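Local coordinates for YfkN protein (Bacillus subtilis subsp. subtilis, PDB 3GVE) that belongs to the calcineurin-like phosphoesterase family of metal-dependent enzymes and carries a manganese ion and a magnesium ion at neighbouring sites, at residues A[188-191]-A[197-200]. Numbering follows the deposited sequence.
Sequences QVQD and NETI
Gln190 and Glu198 join through their side-chain ends, the amide NE2 of Gln190 donating to the carboxylate OE1 of Glu198 at 2.9 Å. The bond is bent, with an N-H...O angle of 148°. It reaches OE1 from above the carboxylate plane, 58° out of it; the two flat groups are turned 41° against each other. Both side chains are extended, with CG anti to the backbone N, which lets them bridge a backbone separation of 10.2 Å between Gln190 CA and Glu198 CA. The amide oxygen serves a second route: a water lies 2.8 Å from Gln190 OE1 and 3.1 Å from Thr199 OG1, placed to donate to either, though it has more acceptors in reach than protons to give. Asp191 caps the start of helix 192-205 through OD2 to the Glu194 backbone N, so Gln190 reaches from the residue before the N-cap to the second turn of the helix. Lys135, on strand 134-135, which pairs antiparallel with strand 188-189, forms a salt bridge with Glu198 OE2 and a weak hydrogen bond with Gln190 OE1. With only 80 Å² buried, this surface contact rests on polar bonding, and the lysine probably offsets the carboxylate's negative charge while the amide bonds its other oxygen.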
ATOM      1  N   GLN A 188      15.940 -18.880 -12.915  1.00 12.45           N
ATOM      2  CA  GLN A 188      15.115 -19.808 -12.106  1.00 13.13           C
ATOM      3  C   GLN A 188      15.432 -19.564 -10.629  1.00 12.37           C
ATOM      4  O   GLN A 188      16.430 -18.875 -10.301  1.00 12.88           O
ATOM      5  CB  GLN A 188      15.453 -21.269 -12.387  1.00 15.35           C
ATOM      6  CG  GLN A 188      16.790 -21.659 -11.866  1.00 17.45           C
ATOM      7  CD  GLN A 188      17.312 -22.992 -12.352  1.00 19.43           C
ATOM      8  OE1 GLN A 188      18.126 -23.051 -13.261  1.00 21.35           O
ATOM      9  NE2 GLN A 188      16.884 -24.084 -11.705  1.00 20.24           N
ATOM     10  N   VAL A 189      14.588 -20.035  -9.726  1.00 11.59           N
ATOM     11  CA  VAL A 189      14.824 -19.764  -8.319  1.00 11.26           C
ATOM     12  C   VAL A 189      14.760 -21.013  -7.459  1.00 12.25           C
ATOM     13  O   VAL A 189      13.748 -21.692  -7.403  1.00 15.11           O
ATOM     14  CB  VAL A 189      13.828 -18.714  -7.750  1.00 11.29           C
ATOM     15  CG1 VAL A 189      14.181 -18.364  -6.314  1.00 11.41           C
ATOM     16  CG2 VAL A 189      13.791 -17.468  -8.609  1.00 12.32           C
ATOM     17  N   GLN A 190      15.865 -21.281  -6.788  1.00 11.05           N
ATOM     18  CA  GLN A 190      16.014 -22.414  -5.917  1.00 10.86           C
ATOM     19  C   GLN A 190      15.276 -22.168  -4.599  1.00 11.15           C
ATOM     20  O   GLN A 190      15.212 -21.044  -4.099  1.00 11.32           O
ATOM     21  CB  GLN A 190      17.506 -22.641  -5.683  1.00 11.76           C
ATOM     22  CG  GLN A 190      17.869 -23.823  -4.803  1.00 12.25           C
ATOM     23  CD  GLN A 190      19.361 -23.930  -4.573  1.00 12.98           C
ATOM     24  OE1 GLN A 190      20.081 -22.947  -4.642  1.00 13.98           O
ATOM     25  NE2 GLN A 190      19.825 -25.136  -4.270  1.00 14.74           N
ATOM     26  N   ASP A 191      14.716 -23.242  -4.061  1.00 11.66           N
ATOM     27  CA  ASP A 191      14.100 -23.223  -2.742  1.00 11.31           C
ATOM     28  C   ASP A 191      15.031 -22.548  -1.744  1.00 10.77           C
ATOM     29  O   ASP A 191      16.223 -22.776  -1.742  1.00 11.87           O
ATOM     30  CB  ASP A 191      13.804 -24.656  -2.277  1.00 12.03           C
ATOM     31  CG  ASP A 191      13.416 -24.729  -0.811  1.00 13.22           C
ATOM     32  OD1 ASP A 191      12.314 -24.286  -0.504  1.00 14.42           O
ATOM     33  OD2 ASP A 191      14.211 -25.206   0.002  1.00 13.59           O
ATOM     34  N   ASN A 197      21.335 -24.588   2.441  1.00 12.11           N
ATOM     35  CA  ASN A 197      22.084 -25.802   2.707  1.00 13.88           C
ATOM     36  C   ASN A 197      23.217 -26.036   1.697  1.00 13.86           C
ATOM     37  O   ASN A 197      24.209 -26.606   2.036  1.00 14.96           O
ATOM     38  CB  ASN A 197      21.133 -26.990   2.816  1.00 16.34           C
ATOM     39  CG  ASN A 197      20.447 -27.050   4.160  1.00 19.79           C
ATOM     40  OD1 ASN A 197      20.944 -26.542   5.134  1.00 21.17           O
ATOM     41  ND2 ASN A 197      19.307 -27.692   4.199  1.00 22.59           N
ATOM     42  N   GLU A 198      23.052 -25.549   0.481  1.00 13.73           N
ATOM     43  CA  GLU A 198      24.074 -25.662  -0.552  1.00 15.26           C
ATOM     44  C   GLU A 198      25.198 -24.665  -0.307  1.00 15.03           C
ATOM     45  O   GLU A 198      26.362 -24.951  -0.526  1.00 16.06           O
ATOM     46  CB  GLU A 198      23.403 -25.404  -1.894  1.00 17.63           C
ATOM     47  CG  GLU A 198      24.272 -25.393  -3.148  1.00 22.41           C
ATOM     48  CD  GLU A 198      23.434 -25.052  -4.378  1.00 28.60           C
ATOM     49  OE1 GLU A 198      22.586 -25.852  -4.763  1.00 30.25           O
ATOM     50  OE2 GLU A 198      23.591 -23.971  -4.929  1.00 32.47           O
ATOM     51  N   THR A 199      24.831 -23.482   0.167  1.00 13.24           N
ATOM     52  CA  THR A 199      25.765 -22.362   0.230  1.00 12.93           C
ATOM     53  C   THR A 199      26.555 -22.228   1.543  1.00 12.48           C
ATOM     54  O   THR A 199      27.718 -21.908   1.526  1.00 13.97           O
ATOM     55  CB  THR A 199      25.056 -21.031  -0.140  1.00 12.89           C
ATOM     56  OG1 THR A 199      24.406 -21.174  -1.404  1.00 14.38           O
ATOM     57  CG2 THR A 199      26.060 -19.889  -0.235  1.00 13.41           C
ATOM     58  N   ILE A 200      25.902 -22.455   2.668  1.00 12.87           N
ATOM     59  CA  ILE A 200      26.530 -22.332   3.971  1.00 13.04           C
ATOM     60  C   ILE A 200      27.869 -23.103   4.098  1.00 12.99           C
ATOM     61  O   ILE A 200      28.790 -22.593   4.633  1.00 12.64           O
ATOM     62  CB  ILE A 200      25.563 -22.722   5.095  1.00 14.09           C
ATOM     63  CG1 ILE A 200      24.496 -21.620   5.293  1.00 16.39           C
ATOM     64  CG2 ILE A 200      26.318 -22.968   6.431  1.00 14.98           C
ATOM     65  CD1 ILE A 200      23.267 -22.107   5.995  1.00 19.38           C
TER
HETATM   66  O   HOH W   1      22.267 -21.532  -3.619  1.00 17.76           O